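Local coordinates for protein putative alkaline phosphatase (Pseudomonas fluorescens, PDB 4F1V) that binds phosphate with high affinity in the periplasm and probably serves as the solute-binding component of the PstSACB ABC transporter for phosphate import, at residues 37-42 with 46-51; 63-68 with 269-274; 123-128 with 203-208; 309-314 with 356-361. All coordinates share one frame; numbering follows the deposited sequence.

In the fold
The protein is a two-lobed Venus-flytrap binder with phosphate held in the cleft. Contacts 1, 2 and 4 lie in the lobe of the five-stranded sheet that includes strands 59-62 and 291-299; contact 3 belongs to the lobe of the four-stranded sheet. Contact 1 comes first along the chain and contact 4 last, while both segments of contact 3 fall between the two of contact 2. Contacts 1 and 2 have centres 21 Å apart yet touch. Contacts 3 and 4 are 47 Å apart, on opposite sides of the chain's centre. Only contact 2 includes a phosphate-pocket residue, D63; the others are structural, 3 and 4 each with one side-chain to carbonyl hydrogen bond.

Contact 1 (37-42 with 46-51); sequences KAAFLN and TKFQAG
Apolar side-chain packing joins helix 33-42 to the short 3-10 turn and loop that follow it, in the lobe of the five-stranded sheet and with no hydrogen bond between the two segments. A39 is the shared partner. Its backbone faces K47 with the CA atoms of A39 and K47 5.3 Å apart, and its methyl meets two neighbouring side chains at once. A39 CB comes within 3.4 Å of F48 CE1, approaching the ring obliquely near the CE1 corner, and it also touches the root of the lysine, 3.7 Å from K47 CB. With CG anti to its carbonyl carbon (chi1 -70°), F48 carries its ring back toward the helix, where I29 and V57 pack on it as well. In the conformer described, K47 meets the helix through CB and CG, its CG 4.2 Å from A38 CB, and the bend at chi2 (-68°) leads the rest of the chain away. One turn on, N42 folds its amide back onto the helix, ND2 giving a hydrogen bond of 3.0 Å to A38 O. That bond lies in the carbonyl plane on a lone pair, and A38 O accepts the backbone N-H of N42 too. On other sides of the helix K37 forms a salt bridge with E70, and F40 makes a cation-pi contact with R369. The small alanine side chains permit the close approach of the turn, and since the side chains meet through carbons, this corner probably rests on close fit and the hydrophobic effect.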
loop_
_atom_site.group_PDB
_atom_site.type_symbol
_atom_site.label_atom_id
_atom_site.label_comp_id
_atom_site.label_asym_id
_atom_site.label_seq_id
_atom_site.Cartn_x
_atom_site.Cartn_y
_atom_site.Cartn_z
ATOM N N LYS A 37 -9.952 -5.393 3.924
ATOM C CA LYS A 37 -10.594 -6.250 2.943
ATOM C C LYS A 37 -11.720 -7.080 3.585
ATOM O O LYS A 37 -12.828 -7.164 3.059
ATOM C CB LYS A 37 -9.576 -7.164 2.248
ATOM C CG LYS A 37 -8.555 -6.402 1.363
ATOM C CD LYS A 37 -7.778 -7.340 0.457
ATOM C CE LYS A 37 -6.897 -8.308 1.131
ATOM N NZ LYS A 37 -6.287 -9.291 0.197
ATOM N N ALA A 38 -11.461 -7.664 4.740
ATOM C CA ALA A 38 -12.495 -8.522 5.378
ATOM C C ALA A 38 -13.707 -7.645 5.777
ATOM O O ALA A 38 -14.859 -8.087 5.665
ATOM C CB ALA A 38 -11.878 -9.248 6.587
ATOM N N ALA A 39 -13.440 -6.450 6.291
ATOM C CA ALA A 39 -14.520 -5.538 6.678
ATOM C C ALA A 39 -15.468 -5.300 5.506
ATOM O O ALA A 39 -16.691 -5.385 5.615
ATOM C CB ALA A 39 -13.933 -4.220 7.173
ATOM N N PHE A 40 -14.878 -4.932 4.344
ATOM C CA PHE A 40 -15.707 -4.632 3.179
ATOM C C PHE A 40 -16.418 -5.893 2.662
ATOM O O PHE A 40 -17.612 -5.882 2.411
ATOM C CB PHE A 40 -14.823 -3.987 2.097
ATOM C CG PHE A 40 -15.651 -3.685 0.856
ATOM C CD1 PHE A 40 -16.293 -2.452 0.752
ATOM C CD2 PHE A 40 -15.807 -4.583 -0.171
ATOM C CE1 PHE A 40 -17.073 -2.116 -0.377
ATOM C CE2 PHE A 40 -16.586 -4.294 -1.273
ATOM C CZ PHE A 40 -17.201 -3.064 -1.364
ATOM N N LEU A 41 -15.649 -6.955 2.439
ATOM C CA LEU A 41 -16.167 -8.130 1.751
ATOM C C LEU A 41 -17.320 -8.805 2.483
ATOM O O LEU A 41 -18.204 -9.399 1.870
ATOM C CB LEU A 41 -15.049 -9.114 1.449
ATOM C CG LEU A 41 -13.950 -8.609 0.473
ATOM C CD1 LEU A 41 -12.730 -9.539 0.608
ATOM C CD2 LEU A 41 -14.465 -8.517 -0.961
ATOM N N ASN A 42 -17.285 -8.719 3.825
ATOM C CA ASN A 42 -18.275 -9.356 4.689
ATOM C C ASN A 42 -19.234 -8.360 5.342
ATOM O O ASN A 42 -20.088 -8.737 6.129
ATOM C CB ASN A 42 -17.530 -10.182 5.816
ATOM C CG ASN A 42 -16.633 -11.204 5.159
ATOM O OD1 ASN A 42 -17.113 -12.179 4.595
ATOM N ND2 ASN A 42 -15.322 -10.957 5.152
ATOM N N THR A 46 -16.880 -4.897 12.826
ATOM C CA THR A 46 -16.001 -5.257 13.924
ATOM C C THR A 46 -14.518 -5.347 13.536
ATOM O O THR A 46 -13.638 -5.259 14.361
ATOM C CB THR A 46 -16.380 -6.555 14.633
ATOM O OG1 THR A 46 -16.058 -7.709 13.845
ATOM C CG2 THR A 46 -17.825 -6.580 15.105
ATOM N N LYS A 47 -14.257 -5.461 12.209
ATOM C CA LYS A 47 -12.891 -5.419 11.673
ATOM C C LYS A 47 -12.282 -4.014 11.719
ATOM O O LYS A 47 -11.055 -3.868 11.683
ATOM C CB LYS A 47 -12.883 -6.013 10.273
ATOM C CG LYS A 47 -13.330 -7.447 10.087
ATOM C CD LYS A 47 -12.323 -8.389 10.726
ATOM C CE LYS A 47 -12.955 -9.686 11.209
ATOM N NZ LYS A 47 -11.931 -10.767 11.048
ATOM N N PHE A 48 -13.158 -3.025 11.791
ATOM C CA PHE A 48 -12.754 -1.620 12.020
ATOM C C PHE A 48 -12.681 -1.307 13.517
ATOM O O PHE A 48 -11.688 -0.744 13.975
ATOM C CB PHE A 48 -13.682 -0.639 11.339
ATOM C CG PHE A 48 -13.628 -0.576 9.823
ATOM C CD1 PHE A 48 -12.628 -1.171 9.053
ATOM C CD2 PHE A 48 -14.598 0.170 9.145
ATOM C CE1 PHE A 48 -12.618 -1.081 7.687
ATOM C CE2 PHE A 48 -14.583 0.278 7.783
ATOM C CZ PHE A 48 -13.608 -0.337 7.029
ATOM N N GLN A 49 -13.776 -1.602 14.241
ATOM C CA GLN A 49 -13.850 -1.322 15.656
ATOM C C GLN A 49 -14.304 -2.562 16.339
ATOM O O GLN A 49 -15.515 -2.961 16.304
ATOM C CB GLN A 49 -14.779 -0.148 15.994
ATOM C CG GLN A 49 -14.355 1.169 15.381
ATOM C CD GLN A 49 -15.201 2.339 15.840
ATOM O OE1 GLN A 49 -16.361 2.182 16.272
ATOM N NE2 GLN A 49 -14.638 3.520 15.759
ATOM N N ALA A 50 -13.394 -3.219 17.016
ATOM C CA ALA A 50 -13.739 -4.463 17.718
ATOM C C ALA A 50 -14.890 -4.139 18.661
ATOM O O ALA A 50 -14.942 -3.061 19.301
ATOM C CB ALA A 50 -12.515 -4.911 18.536
ATOM N N GLY A 51 -15.843 -5.026 18.760
ATOM C CA GLY A 51 -16.991 -4.876 19.666
ATOM C C GLY A 51 -18.153 -4.038 19.192
ATOM O O GLY A 51 -19.134 -3.881 19.916
#

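Contact 2 (63-68 with 269-274). With PI (hydrogenphosphate ion), chain B.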
loop_
_atom_site.group_PDB
_atom_site.type_symbol
_atom_site.label_atom_id
_atom_site.label_comp_id
_atom_site.label_asym_id
_atom_site.label_seq_id
_atom_site.Cartn_x
_atom_site.Cartn_y
_atom_site.Cartn_z
ATOM N N ASP A 63 -3.418 -1.852 0.612
ATOM C CA ASP A 63 -2.245 -2.006 -0.232
ATOM C C ASP A 63 -1.976 -3.490 -0.569
ATOM O O ASP A 63 -0.932 -3.811 -1.164
ATOM C CB ASP A 63 -0.961 -1.234 0.241
ATOM C CG ASP A 63 -1.144 -0.600 1.632
ATOM O OD1 ASP A 63 -1.448 0.588 1.736
ATOM O OD2 ASP A 63 -0.997 -1.392 2.593
ATOM N N SER A 64 -2.918 -4.353 -0.213
ATOM C CA SER A 64 -2.977 -5.730 -0.651
ATOM C C SER A 64 -4.078 -5.886 -1.708
ATOM O O SER A 64 -5.239 -5.508 -1.469
ATOM C CB SER A 64 -3.295 -6.669 0.525
ATOM O OG SER A 64 -3.600 -7.968 0.103
ATOM N N LYS A 65 -3.773 -6.458 -2.861
ATOM C CA LYS A 65 -4.814 -6.716 -3.862
ATOM C C LYS A 65 -5.843 -7.724 -3.350
ATOM O O LYS A 65 -5.545 -8.640 -2.585
ATOM C CB LYS A 65 -4.207 -7.268 -5.139
ATOM C CG LYS A 65 -3.484 -6.173 -5.977
ATOM C CD LYS A 65 -3.180 -6.538 -7.396
ATOM C CE LYS A 65 -4.247 -6.755 -8.383
ATOM N NZ LYS A 65 -3.609 -6.708 -9.816
ATOM N N LEU A 66 -7.066 -7.536 -3.859
ATOM C CA LEU A 66 -8.082 -8.573 -3.700
ATOM C C LEU A 66 -7.634 -9.868 -4.432
ATOM O O LEU A 66 -7.265 -9.815 -5.605
ATOM C CB LEU A 66 -9.416 -8.058 -4.233
ATOM C CG LEU A 66 -10.033 -6.989 -3.354
ATOM C CD1 LEU A 66 -11.079 -6.218 -4.125
ATOM C CD2 LEU A 66 -10.723 -7.564 -2.092
ATOM N N SER A 67 -7.669 -10.996 -3.717
ATOM C CA SER A 67 -7.250 -12.240 -4.305
ATOM C C SER A 67 -8.358 -12.799 -5.203
ATOM O O SER A 67 -9.513 -12.402 -5.170
ATOM C CB SER A 67 -6.948 -13.267 -3.211
ATOM O OG SER A 67 -8.187 -13.622 -2.598
ATOM N N ALA A 68 -7.990 -13.870 -5.957
ATOM C CA ALA A 68 -8.984 -14.514 -6.816
ATOM C C ALA A 68 -10.172 -15.002 -5.996
ATOM O O ALA A 68 -11.328 -14.907 -6.414
ATOM C CB ALA A 68 -8.362 -15.651 -7.600
ATOM N N VAL A 269 -5.405 -2.548 -10.532
ATOM C CA VAL A 269 -4.271 -2.308 -9.595
ATOM C C VAL A 269 -2.986 -2.785 -10.246
ATOM O O VAL A 269 -2.754 -4.000 -10.378
ATOM C CB VAL A 269 -4.462 -3.023 -8.241
ATOM C CG1 VAL A 269 -3.216 -2.818 -7.380
ATOM C CG2 VAL A 269 -5.717 -2.496 -7.566
ATOM N N PRO A 270 -2.091 -1.874 -10.641
ATOM C CA PRO A 270 -0.814 -2.330 -11.202
ATOM C C PRO A 270 0.044 -2.893 -10.087
ATOM O O PRO A 270 0.059 -2.363 -8.978
ATOM C CB PRO A 270 -0.152 -1.028 -11.730
ATOM C CG PRO A 270 -1.304 -0.024 -11.790
ATOM C CD PRO A 270 -2.202 -0.411 -10.631
ATOM N N VAL A 271 0.784 -3.950 -10.403
ATOM C CA VAL A 271 1.775 -4.449 -9.511
ATOM C C VAL A 271 3.121 -4.512 -10.214
ATOM O O VAL A 271 3.219 -4.720 -11.423
ATOM C CB VAL A 271 1.424 -5.785 -8.866
ATOM C CG1 VAL A 271 0.125 -5.682 -8.087
ATOM C CG2 VAL A 271 1.376 -6.922 -9.855
ATOM N N PHE A 272 4.175 -4.294 -9.423
ATOM C CA PHE A 272 5.540 -4.510 -9.853
ATOM C C PHE A 272 5.929 -5.943 -9.591
ATOM O O PHE A 272 5.290 -6.646 -8.741
ATOM C CB PHE A 272 6.489 -3.484 -9.157
ATOM C CG PHE A 272 6.275 -2.089 -9.619
ATOM C CD1 PHE A 272 5.268 -1.287 -9.048
ATOM C CD2 PHE A 272 7.041 -1.558 -10.661
ATOM C CE1 PHE A 272 5.076 0.004 -9.525
ATOM C CE2 PHE A 272 6.838 -0.272 -11.106
ATOM C CZ PHE A 272 5.839 0.523 -10.557
ATOM N N GLY A 273 6.948 -6.446 -10.269
ATOM C CA GLY A 273 7.315 -7.838 -10.161
ATOM C C GLY A 273 8.565 -8.087 -10.973
ATOM O O GLY A 273 9.311 -7.187 -11.350
ATOM N N PRO A 274 8.848 -9.378 -11.230
ATOM C CA PRO A 274 10.092 -9.751 -11.919
ATOM C C PRO A 274 10.204 -9.151 -13.306
ATOM O O PRO A 274 9.184 -8.911 -13.997
ATOM C CB PRO A 274 9.977 -11.269 -11.992
ATOM C CG PRO A 274 9.107 -11.669 -10.829
ATOM C CD PRO A 274 8.067 -10.558 -10.812
HETATM P P PI B . -0.972 -1.894 5.894
HETATM O O1 PI B . -1.898 -2.977 5.341
HETATM O O2 PI B . -1.398 -1.460 7.298
HETATM O O3 PI B . 0.484 -2.377 5.873
HETATM O O4 PI B . -1.093 -0.639 4.983
#
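K65 and V269 mark the nearest backbone approach, with K65 CA 7.3 Å from V269 CA; both segments are extended here, and no backbone hydrogen bond links them. The lysine chain spans the distance, in the conformer described. K65 CG lies 3.6 Å from V269 CG1, the two side chains running past each other in opposite directions, and CD turns toward the CG1 methyl of V271. A bend at chi3 (66°) then swings the ammonium onto the backbone: K65 NZ donates to V269 O over 2.9 Å, within the carbonyl plane at a C=O...N angle of 147°. The same NZ also bonds D266 O, so two carbonyls share one ammonium. In this Venus-flytrap fold residues 63-68 form the loop leaving strand 59-62 at the cleft, and the loop is gripped from helix 147-159, where E150 bonds S64 OG and K65 N. At its far end S67 is the N-cap of helix 68-77. At its near end D63 enters the pocket, OD2 standing 2.5 Å from phosphate O4 and OD1 hydrogen-bonded to T294 OG1; its CG is nearly eclipsed with the backbone N (chi1 8°). Cutting D63 back to an alanine is likely to leave phosphate O4 without its carboxylate neighbour and T294 OG1 without its mate, opening a gap beside the anion. The phosphate is also hydrogen-bonded by T9, S33, R142, S146, G147 and T148. Downstream of V269, the backbone of V271 bonds that of Q281.

Contact 3 (123-128 with 203-208); sequences NTWDGI and GRITYM
W125 NE1, in the conformer described, reaches G203 O across 3.3 Å, the one hydrogen bond between these segments. The oxygen lies only 9° out of the indole plane, at the N-H edge, but the bond is bent: 141° at the hydrogen, with the donor tilted 33° from the carbonyl plane. CZ2 of W125 is 3.5 Å from the same G203 O, and G203 C also lies at the ring edge, in plane. Farther along this edge, CZ2 of W125 passes R204 O at 4.2 Å, and W125 CH2 meets I205 CD1 obliquely at 4.3 Å. The first torsion of W125 sets CG opposite its carbonyl carbon and carries the indole from the 3-10 turn toward the strand. G203 CA is itself only 3.5 Å from W125 NE1, so a side chain at G203 would crowd the indole; its positive phi also favours glycine. That phi belongs to a G1 beta bulge, in which G203 and R204 both face N100. The bulge opens strand 204-205, which runs between strands 99-100 and 138-142 in the four-stranded sheet of the second flytrap lobe. F99, on the first of these, meets the W125 ring with the planes inclined to each other, and I137 packs on both W125 and I205. The turn bearing the indole is fixed by its own backbone, G127 N to T124 O at 3.0 Å and I128 N to W125 O at 3.2 Å, and S131 OG bonds W125 O.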
loop_
_atom_site.group_PDB
_atom_site.type_symbol
_atom_site.label_atom_id
_atom_site.label_comp_id
_atom_site.label_asym_id
_atom_site.label_seq_id
_atom_site.Cartn_x
_atom_site.Cartn_y
_atom_site.Cartn_z
ATOM N N ASN A 123 23.394 -10.604 9.468
ATOM C CA ASN A 123 22.787 -10.403 10.764
ATOM C C ASN A 123 23.630 -9.512 11.663
ATOM O O ASN A 123 23.338 -9.441 12.881
ATOM C CB ASN A 123 22.382 -11.726 11.415
ATOM C CG ASN A 123 23.570 -12.629 11.660
ATOM O OD1 ASN A 123 24.694 -12.156 11.742
ATOM N ND2 ASN A 123 23.334 -13.917 11.856
ATOM N N THR A 124 24.629 -8.839 11.122
ATOM C CA THR A 124 25.482 -7.887 11.833
ATOM C C THR A 124 25.598 -6.641 11.018
ATOM O O THR A 124 25.601 -6.652 9.760
ATOM C CB THR A 124 26.888 -8.422 12.125
ATOM O OG1 THR A 124 27.573 -8.639 10.910
ATOM C CG2 THR A 124 26.843 -9.700 12.971
ATOM N N TRP A 125 25.763 -5.491 11.697
ATOM C CA TRP A 125 25.933 -4.223 10.978
ATOM C C TRP A 125 27.267 -4.175 10.246
ATOM O O TRP A 125 27.414 -3.462 9.259
ATOM C CB TRP A 125 25.759 -3.065 11.992
ATOM C CG TRP A 125 24.301 -2.925 12.422
ATOM C CD1 TRP A 125 23.697 -3.468 13.493
ATOM C CD2 TRP A 125 23.279 -2.249 11.681
ATOM N NE1 TRP A 125 22.335 -3.145 13.478
ATOM C CE2 TRP A 125 22.064 -2.419 12.394
ATOM C CE3 TRP A 125 23.273 -1.510 10.525
ATOM C CZ2 TRP A 125 20.826 -1.873 11.934
ATOM C CZ3 TRP A 125 22.058 -0.933 10.078
ATOM C CH2 TRP A 125 20.873 -1.155 10.793
ATOM N N ASP A 126 28.269 -4.923 10.740
ATOM C CA ASP A 126 29.545 -5.114 10.074
ATOM C C ASP A 126 29.384 -5.643 8.646
ATOM O O ASP A 126 30.242 -5.418 7.751
ATOM C CB ASP A 126 30.422 -6.142 10.816
ATOM C CG ASP A 126 30.485 -5.946 12.283
ATOM O OD1 ASP A 126 29.369 -6.037 12.863
ATOM O OD2 ASP A 126 31.564 -5.779 12.814
ATOM N N GLY A 127 28.286 -6.420 8.461
ATOM C CA GLY A 127 28.038 -7.098 7.215
ATOM C C GLY A 127 27.372 -6.244 6.139
ATOM O O GLY A 127 27.136 -6.740 5.044
ATOM N N ILE A 128 27.079 -4.993 6.434
ATOM C CA ILE A 128 26.632 -3.977 5.476
ATOM C C ILE A 128 27.858 -3.152 5.167
ATOM O O ILE A 128 28.433 -2.524 6.062
ATOM C CB ILE A 128 25.469 -3.165 6.037
ATOM C CG1 ILE A 128 24.234 -4.019 6.352
ATOM C CG2 ILE A 128 25.162 -2.027 5.062
ATOM C CD1 ILE A 128 23.184 -3.305 7.182
ATOM N N GLY A 203 19.789 -1.410 17.170
ATOM C CA GLY A 203 20.180 -2.163 16.021
ATOM C C GLY A 203 19.036 -2.779 15.190
ATOM O O GLY A 203 19.275 -3.750 14.470
ATOM N N ARG A 204 17.847 -2.197 15.283
ATOM C CA ARG A 204 16.649 -2.717 14.610
ATOM C C ARG A 204 16.467 -2.111 13.258
ATOM O O ARG A 204 16.856 -0.954 13.004
ATOM C CB ARG A 204 15.411 -2.525 15.532
ATOM C CG ARG A 204 15.480 -3.411 16.758
ATOM C CD ARG A 204 14.281 -3.275 17.658
ATOM N NE ARG A 204 14.456 -4.209 18.796
ATOM C CZ ARG A 204 13.458 -4.598 19.578
ATOM N NH1 ARG A 204 12.258 -4.094 19.520
ATOM N NH2 ARG A 204 13.725 -5.516 20.465
ATOM N N ILE A 205 15.831 -2.846 12.353
ATOM C CA ILE A 205 15.589 -2.408 10.978
ATOM C C ILE A 205 14.216 -2.972 10.535
ATOM O O ILE A 205 13.812 -4.035 10.986
ATOM C CB ILE A 205 16.737 -2.907 10.016
ATOM C CG1 ILE A 205 16.622 -2.268 8.633
ATOM C CG2 ILE A 205 16.826 -4.421 9.969
ATOM C CD1 ILE A 205 17.959 -2.341 7.892
ATOM N N THR A 206 13.543 -2.277 9.632
ATOM C CA THR A 206 12.234 -2.749 9.129
ATOM C C THR A 206 11.981 -2.161 7.730
ATOM O O THR A 206 12.823 -1.459 7.176
ATOM C CB THR A 206 11.115 -2.384 10.135
ATOM O OG1 THR A 206 9.922 -3.110 9.825
ATOM C CG2 THR A 206 10.793 -0.926 10.134
ATOM N N TYR A 207 10.776 -2.488 7.231
ATOM C CA TYR A 207 10.218 -1.945 6.004
ATOM C C TYR A 207 8.955 -1.175 6.380
ATOM O O TYR A 207 8.252 -1.537 7.332
ATOM C CB TYR A 207 9.910 -3.082 4.982
ATOM C CG TYR A 207 8.973 -4.132 5.534
ATOM C CD1 TYR A 207 7.602 -4.047 5.329
ATOM C CD2 TYR A 207 9.460 -5.169 6.326
ATOM C CE1 TYR A 207 6.723 -4.981 5.882
ATOM C CE2 TYR A 207 8.579 -6.108 6.861
ATOM C CZ TYR A 207 7.232 -6.032 6.648
ATOM O OH TYR A 207 6.381 -6.940 7.234
ATOM N N MET A 208 8.655 -0.075 5.648
ATOM C CA MET A 208 7.674 0.873 6.218
ATOM C C MET A 208 7.114 1.844 5.192
ATOM O O MET A 208 7.818 2.323 4.281
ATOM C CB MET A 208 8.399 1.692 7.315
ATOM C CG MET A 208 7.564 2.641 8.142
ATOM S SD MET A 208 6.112 1.906 8.947
ATOM C CE MET A 208 6.900 0.626 9.885
#

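Contact 4 (309-314 with 356-361)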
loop_
_atom_site.group_PDB
_atom_site.type_symbol
_atom_site.label_atom_id
_atom_site.label_comp_id
_atom_site.label_asym_id
_atom_site.label_seq_id
_atom_site.Cartn_x
_atom_site.Cartn_y
_atom_site.Cartn_z
ATOM N N THR A 309 -24.614 9.463 -3.611
ATOM C CA THR A 309 -24.139 10.785 -3.980
ATOM C C THR A 309 -22.810 11.103 -3.282
ATOM O O THR A 309 -21.872 11.636 -3.922
ATOM C CB THR A 309 -25.215 11.837 -3.658
ATOM O OG1 THR A 309 -26.359 11.578 -4.430
ATOM C CG2 THR A 309 -24.689 13.225 -3.926
ATOM N N GLN A 310 -22.755 10.852 -1.989
ATOM C CA GLN A 310 -21.545 11.225 -1.199
ATOM C C GLN A 310 -20.326 10.434 -1.699
ATOM O O GLN A 310 -19.205 10.975 -1.707
ATOM C CB GLN A 310 -21.836 10.954 0.273
ATOM C CG GLN A 310 -22.821 12.017 0.784
ATOM C CD GLN A 310 -23.257 11.651 2.252
ATOM O OE1 GLN A 310 -23.288 10.547 2.657
ATOM N NE2 GLN A 310 -23.693 12.735 2.907
ATOM N N VAL A 311 -20.498 9.160 -2.074
ATOM C CA VAL A 311 -19.369 8.404 -2.614
ATOM C C VAL A 311 -18.939 9.004 -3.972
ATOM O O VAL A 311 -17.729 9.189 -4.201
ATOM C CB VAL A 311 -19.738 6.905 -2.746
ATOM C CG1 VAL A 311 -18.703 6.172 -3.576
ATOM C CG2 VAL A 311 -19.879 6.260 -1.387
ATOM N N ARG A 312 -19.908 9.318 -4.817
ATOM C CA ARG A 312 -19.535 9.972 -6.084
ATOM C C ARG A 312 -18.756 11.255 -5.809
ATOM O O ARG A 312 -17.755 11.535 -6.502
ATOM C CB ARG A 312 -20.798 10.285 -6.942
ATOM C CG ARG A 312 -21.463 9.052 -7.509
ATOM C CD ARG A 312 -22.685 9.354 -8.339
ATOM N NE ARG A 312 -22.381 10.259 -9.434
ATOM C CZ ARG A 312 -21.788 9.936 -10.572
ATOM N NH1 ARG A 312 -21.504 8.626 -10.857
ATOM N NH2 ARG A 312 -21.429 10.848 -11.483
ATOM N N ASP A 313 -19.195 12.090 -4.876
ATOM C CA ASP A 313 -18.529 13.348 -4.619
ATOM C C ASP A 313 -17.097 13.138 -4.132
ATOM O O ASP A 313 -16.198 13.947 -4.455
ATOM C CB ASP A 313 -19.339 14.162 -3.613
ATOM C CG ASP A 313 -20.693 14.669 -4.152
ATOM O OD1 ASP A 313 -20.848 14.670 -5.399
ATOM O OD2 ASP A 313 -21.520 15.088 -3.327
ATOM N N PHE A 314 -16.833 12.076 -3.378
ATOM C CA PHE A 314 -15.449 11.759 -3.009
ATOM C C PHE A 314 -14.597 11.405 -4.223
ATOM O O PHE A 314 -13.471 11.911 -4.396
ATOM C CB PHE A 314 -15.400 10.625 -1.991
ATOM C CG PHE A 314 -13.984 10.141 -1.719
ATOM C CD1 PHE A 314 -13.038 11.014 -1.166
ATOM C CD2 PHE A 314 -13.589 8.852 -2.054
ATOM C CE1 PHE A 314 -11.720 10.572 -0.988
ATOM C CE2 PHE A 314 -12.278 8.442 -1.918
ATOM C CZ PHE A 314 -11.326 9.321 -1.394
ATOM N N LEU A 356 -19.954 0.789 -15.554
ATOM C CA LEU A 356 -19.278 0.642 -14.251
ATOM C C LEU A 356 -19.527 1.791 -13.305
ATOM O O LEU A 356 -19.019 1.780 -12.160
ATOM C CB LEU A 356 -17.746 0.463 -14.468
ATOM C CG LEU A 356 -17.331 -0.717 -15.313
ATOM C CD1 LEU A 356 -15.810 -0.844 -15.314
ATOM C CD2 LEU A 356 -17.966 -1.989 -14.852
ATOM N N SER A 357 -20.294 2.795 -13.689
ATOM C CA SER A 357 -20.319 4.034 -12.926
ATOM C C SER A 357 -21.108 3.889 -11.609
ATOM O O SER A 357 -22.163 3.266 -11.532
ATOM C CB SER A 357 -20.859 5.197 -13.775
ATOM O OG SER A 357 -22.237 5.003 -14.062
ATOM N N ILE A 358 -20.575 4.546 -10.588
ATOM C CA ILE A 358 -21.178 4.514 -9.260
ATOM C C ILE A 358 -22.583 5.100 -9.351
ATOM O O ILE A 358 -22.793 6.200 -9.859
ATOM C CB ILE A 358 -20.296 5.275 -8.237
ATOM C CG1 ILE A 358 -18.920 4.626 -8.077
ATOM C CG2 ILE A 358 -20.998 5.425 -6.906
ATOM C CD1 ILE A 358 -17.845 5.559 -7.573
ATOM N N GLY A 359 -23.568 4.377 -8.796
ATOM C CA GLY A 359 -24.951 4.866 -8.807
ATOM C C GLY A 359 -25.652 4.820 -10.140
ATOM O O GLY A 359 -26.725 5.435 -10.281
ATOM N N ASN A 360 -25.092 4.152 -11.123
ATOM C CA ASN A 360 -25.705 4.054 -12.452
ATOM C C ASN A 360 -27.198 3.675 -12.280
ATOM O O ASN A 360 -27.511 2.662 -11.670
ATOM C CB ASN A 360 -24.906 3.051 -13.258
ATOM C CG ASN A 360 -25.444 2.775 -14.661
ATOM O OD1 ASN A 360 -26.648 2.488 -14.856
ATOM N ND2 ASN A 360 -24.557 2.764 -15.626
ATOM N N THR A 361 -28.123 4.522 -12.848
ATOM C CA THR A 361 -29.533 4.334 -12.519
ATOM C C THR A 361 -30.182 3.139 -13.159
ATOM O O THR A 361 -31.264 2.738 -12.788
ATOM C CB THR A 361 -30.368 5.578 -12.814
ATOM O OG1 THR A 361 -30.274 5.826 -14.201
ATOM C CG2 THR A 361 -29.977 6.762 -11.909
#
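R312 lays the aliphatic start of its side chain along I358, CG 3.7 Å from I358 CG2, with the two side chains sliding past each other in opposite directions. The contact joins helix 305-318, which packs against the five-stranded sheet of one flytrap lobe, to a type II beta turn from S357 to N360 in the loop after helix 339-349. Near this junction the disulfide C301-C364 also ties the two regions of chain together. Beside R312, V311 brings CG1 to the same isoleucine: V311 CG1 is 4.1 Å from I358 CG2, and the side chains cross roughly perpendicular to each other. The CG2 methyl of I358 thus meets two consecutive helix residues. A bend at chi3 (57°) turns the guanidinium of R312 toward the turn, where NH1 alone donates to both I358 O and L350 O, the latter just past helix 339-349. Shortening R312 to an alanine would probably leave I358 O and L350 O without their shared donor and take away part of the packing on the I358 CG2 methyl, leaving V311. The turn has supports of its own. N360 N returns to S357 O at 3.1 Å, G359 holds the positive phi of the third position, and S357 O takes a bond from Q300 NE2. The R312 NH1 bond to I358 O spans 2.9 Å with 147° at the hydrogen, arriving on a carbonyl lone pair, the oxygen tilted 19° from the guanidinium plane.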